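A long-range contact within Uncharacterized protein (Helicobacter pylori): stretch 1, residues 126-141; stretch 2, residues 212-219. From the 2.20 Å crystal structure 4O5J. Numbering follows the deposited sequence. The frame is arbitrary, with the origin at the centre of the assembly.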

# COMPACT_ATOMS: atom_id res chain seq x y z
N ASN A 126 -20.54 -8.69 23.72
CA ASN A 126 -20.82 -7.47 24.45
C ASN A 126 -20.28 -7.59 25.90
O ASN A 126 -20.64 -8.50 26.59
N PRO A 127 -19.42 -6.66 26.33
CA PRO A 127 -18.90 -6.78 27.71
C PRO A 127 -19.94 -6.32 28.68
O PRO A 127 -20.88 -5.65 28.30
N PRO A 128 -19.79 -6.67 29.98
CA PRO A 128 -20.75 -6.14 30.93
C PRO A 128 -20.67 -4.60 31.07
O PRO A 128 -19.63 -3.99 30.81
N PHE A 129 -21.77 -3.99 31.52
CA PHE A 129 -21.86 -2.55 31.63
C PHE A 129 -20.85 -1.98 32.64
O PHE A 129 -20.35 -0.87 32.44
N LYS A 130 -20.54 -2.72 33.72
CA LYS A 130 -19.59 -2.25 34.75
C LYS A 130 -18.24 -1.89 34.14
O LYS A 130 -17.45 -1.14 34.71
N THR A 131 -18.00 -2.41 32.95
CA THR A 131 -16.80 -2.13 32.18
C THR A 131 -16.69 -0.62 31.86
O THR A 131 -15.59 -0.06 31.82
N ILE A 132 -17.82 0.05 31.65
CA ILE A 132 -17.85 1.47 31.39
C ILE A 132 -17.37 2.25 32.65
O ILE A 132 -16.58 3.19 32.57
N ILE A 133 -17.90 1.89 33.81
CA ILE A 133 -17.49 2.49 35.05
C ILE A 133 -15.96 2.26 35.28
O ILE A 133 -15.23 3.20 35.60
N GLU A 134 -15.48 1.03 35.10
CA GLU A 134 -14.11 0.66 35.38
C GLU A 134 -13.14 1.32 34.43
O GLU A 134 -12.12 1.86 34.86
N ASN A 135 -13.45 1.34 33.13
CA ASN A 135 -12.45 1.68 32.12
C ASN A 135 -12.76 2.89 31.29
O ASN A 135 -12.04 3.16 30.31
N CYS A 136 -13.80 3.63 31.61
CA CYS A 136 -14.18 4.79 30.78
C CYS A 136 -14.35 6.08 31.55
O CYS A 136 -15.21 6.87 31.21
N SER A 137 -13.58 6.31 32.61
CA SER A 137 -13.62 7.68 33.30
C SER A 137 -12.88 8.68 32.45
O SER A 137 -11.79 8.40 32.00
N GLY A 138 -13.47 9.83 32.24
CA GLY A 138 -12.87 10.82 31.30
C GLY A 138 -13.88 11.15 30.22
O GLY A 138 -14.59 10.28 29.77
N ILE A 139 -13.98 12.40 29.77
CA ILE A 139 -15.07 12.88 28.83
C ILE A 139 -15.61 11.84 27.78
O ILE A 139 -16.79 11.67 27.55
N GLU A 140 -14.73 11.14 27.12
CA GLU A 140 -15.17 10.28 26.12
C GLU A 140 -16.40 9.36 26.53
O GLU A 140 -16.49 8.92 27.67
N ASN A 141 -17.33 9.12 25.59
CA ASN A 141 -18.40 8.14 25.68
C ASN A 141 -17.86 6.78 25.18
O ASN A 141 -17.19 6.72 24.13
N THR A 212 -17.64 6.75 19.73
CA THR A 212 -17.56 5.76 20.77
C THR A 212 -16.08 5.47 21.00
O THR A 212 -15.36 5.09 20.06
N ALA A 213 -15.62 5.62 22.24
CA ALA A 213 -14.18 5.38 22.54
C ALA A 213 -13.92 3.92 22.76
O ALA A 213 -14.80 3.20 23.25
N MET A 214 -12.73 3.44 22.42
CA MET A 214 -12.41 2.05 22.70
C MET A 214 -11.61 1.91 23.99
O MET A 214 -10.61 2.65 24.23
N MET A 215 -12.01 0.97 24.84
CA MET A 215 -11.34 0.72 26.11
C MET A 215 -10.31 -0.41 25.92
O MET A 215 -10.67 -1.61 25.99
N TRP A 216 -9.06 -0.06 25.66
CA TRP A 216 -8.01 -1.08 25.44
C TRP A 216 -7.82 -2.01 26.61
O TRP A 216 -7.38 -3.13 26.43
N LYS A 217 -8.16 -1.56 27.84
CA LYS A 217 -8.04 -2.43 28.99
C LYS A 217 -8.96 -3.65 28.88
O LYS A 217 -8.69 -4.70 29.50
N ASN A 218 -10.06 -3.54 28.08
CA ASN A 218 -10.95 -4.69 27.85
C ASN A 218 -10.23 -5.82 27.08
O ASN A 218 -10.69 -6.98 27.11
N ILE A 219 -9.12 -5.51 26.40
CA ILE A 219 -8.46 -6.51 25.60
C ILE A 219 -7.50 -7.35 26.44
O ILE A 219 -6.54 -6.81 27.00

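A single carboxamide oxygen gathers two side chains of the helix: Asn 218 OD1 accepts a hydrogen bond from Asn 135 ND2 at 2.9 Å, with an N-H...O angle of 145°, and a weak one from Thr 131 OG1 at 3.4 Å. The two donors lie four residues apart, about one helical turn, so both can reach the same acceptor. All three CA-to-CB bonds point toward the opposing stretch. Asn 135 (chi1 -61°, m) and Asn 218 (chi1 -84°, m) occupy the same well, whereas Thr 131 sits between wells at -116°. Asn 218 ND2 is satisfied elsewhere in the structure and also lies 3.7 Å from Pro 127 CG, so the ring packs beside the amide.

Next to this polar group, Met 215 loses 93 Å² to the first stretch, the largest share of any residue here. Its m, t, m conformation (-62°, 177°, -70°) extends the chain along the helix. The terminal methyl CE lies 3.2 Å from Thr 131 CG2, a tight approach, and 3.9 Å from Ile 132 CD1. Ile 132 starts away from the second stretch, but its m, m rotamer brings its end nearer. Met 215 SD is 3.6 Å from Asn 135 CB and 3.8 Å from Cys 136 CB; Cys 136, with chi1 t, is bonded covalently to a group elsewhere in the structure. Lys 217 contributes its base, with CB 3.7 Å from Asn 135 ND2, while its end leads away.

Beyond the helix, backbone atoms hold the contact: Ala 213 N donates to Asn 141 O at 2.7 Å and 166°, a nearly straight bond. The Ala 213 methyl points toward the first stretch and meets Glu 140, CB to CG 3.5 Å; the poor order of Glu 140 limits the weight of that distance.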

# COMPACT_ATOMS: atom_id res chain seq x y z
CB ASN A 126 -22.31 -7.21 24.52
CG ASN A 126 -22.68 -5.73 24.72
OD1 ASN A 126 -21.86 -4.83 24.48
ND2 ASN A 126 -23.96 -5.48 25.06
CB PRO A 127 -17.73 -5.75 27.75
CG PRO A 127 -18.07 -4.69 26.75
CD PRO A 127 -18.88 -5.46 25.60
CB PRO A 128 -20.36 -6.82 32.24
CG PRO A 128 -18.94 -7.22 32.05
CD PRO A 128 -18.76 -7.52 30.60
CB PHE A 129 -23.23 -2.18 32.08
CG PHE A 129 -23.44 -0.71 32.19
CD1 PHE A 129 -23.31 0.11 31.06
CD2 PHE A 129 -23.79 -0.14 33.40
CE1 PHE A 129 -23.51 1.50 31.15
CE2 PHE A 129 -24.01 1.24 33.47
CZ PHE A 129 -23.87 2.05 32.34
CB LYS A 130 -19.39 -3.32 35.79
CG LYS A 130 -18.59 -4.49 35.34
CD LYS A 130 -18.56 -5.56 36.45
CE LYS A 130 -17.82 -6.80 35.91
NZ LYS A 130 -17.74 -7.93 36.88
CB THR A 131 -16.86 -3.02 30.94
OG1 THR A 131 -15.81 -3.92 30.97
CG2 THR A 131 -16.95 -2.32 29.66
CB ILE A 132 -19.29 1.97 31.06
CG1 ILE A 132 -19.76 1.44 29.72
CG2 ILE A 132 -19.36 3.53 31.03
CD1 ILE A 132 -18.87 1.81 28.56
CB ILE A 133 -18.30 1.91 36.22
CG1 ILE A 133 -19.69 2.57 36.18
CG2 ILE A 133 -17.63 2.19 37.58
CD1 ILE A 133 -20.68 1.92 37.10
CB GLU A 134 -13.95 -0.84 35.30
CG GLU A 134 -14.76 -1.57 36.34
CD GLU A 134 -14.91 -3.07 36.02
OE1 GLU A 134 -14.73 -3.44 34.82
OE2 GLU A 134 -15.19 -3.88 36.95
CB ASN A 135 -12.22 0.49 31.20
CG ASN A 135 -11.71 -0.71 31.96
OD1 ASN A 135 -11.12 -0.54 33.01
ND2 ASN A 135 -11.88 -1.92 31.43
CB CYS A 136 -15.47 4.45 29.95
SG CYS A 136 -15.88 5.72 28.67
CB SER A 137 -12.91 7.68 34.65
OG SER A 137 -11.85 6.70 34.49
CB ILE A 139 -14.68 14.22 28.08
CG1 ILE A 139 -13.14 14.36 27.84
CG2 ILE A 139 -15.26 15.44 28.76
CD1 ILE A 139 -12.55 13.53 26.69
CB GLU A 140 -13.97 9.48 25.59
CG GLU A 140 -13.48 8.39 26.54
CD GLU A 140 -12.63 8.94 27.62
OE1 GLU A 140 -11.48 9.41 27.26
OE2 GLU A 140 -13.16 8.90 28.78
CB ASN A 141 -19.52 8.58 24.79
CG ASN A 141 -20.46 7.42 24.41
OD1 ASN A 141 -21.06 6.74 25.27
ND2 ASN A 141 -20.61 7.21 23.10
CB THR A 212 -18.26 4.46 20.31
OG1 THR A 212 -19.70 4.74 20.25
CG2 THR A 212 -18.05 3.34 21.34
CB ALA A 213 -13.80 6.22 23.77
CB MET A 214 -11.70 1.38 21.48
CG MET A 214 -10.41 2.02 21.06
SD MET A 214 -9.68 1.23 19.59
CE MET A 214 -9.24 -0.41 20.21
CB MET A 215 -12.37 0.32 27.16
CG MET A 215 -13.40 1.42 27.42
SD MET A 215 -14.71 0.96 28.61
CE MET A 215 -15.66 -0.26 27.65
CB TRP A 216 -6.68 -0.46 25.05
CG TRP A 216 -6.65 0.07 23.65
CD1 TRP A 216 -7.24 1.23 23.19
CD2 TRP A 216 -5.94 -0.50 22.52
NE1 TRP A 216 -6.97 1.40 21.82
CE2 TRP A 216 -6.17 0.36 21.39
CE3 TRP A 216 -5.13 -1.63 22.34
CZ2 TRP A 216 -5.62 0.11 20.14
CZ3 TRP A 216 -4.58 -1.89 21.11
CH2 TRP A 216 -4.82 -1.05 20.01
CB LYS A 217 -8.34 -1.65 30.28
CG LYS A 217 -8.08 -2.43 31.54
CD LYS A 217 -6.55 -2.81 31.66
CE LYS A 217 -6.29 -3.64 32.95
NZ LYS A 217 -4.87 -4.04 33.06
CB ASN A 218 -12.24 -4.28 27.10
CG ASN A 218 -13.30 -3.74 28.03
OD1 ASN A 218 -13.02 -3.34 29.16
ND2 ASN A 218 -14.57 -3.74 27.56
CB ILE A 219 -7.68 -5.87 24.47
CG1 ILE A 219 -8.64 -5.17 23.50
CG2 ILE A 219 -6.87 -6.94 23.75
CD1 ILE A 219 -7.97 -4.14 22.56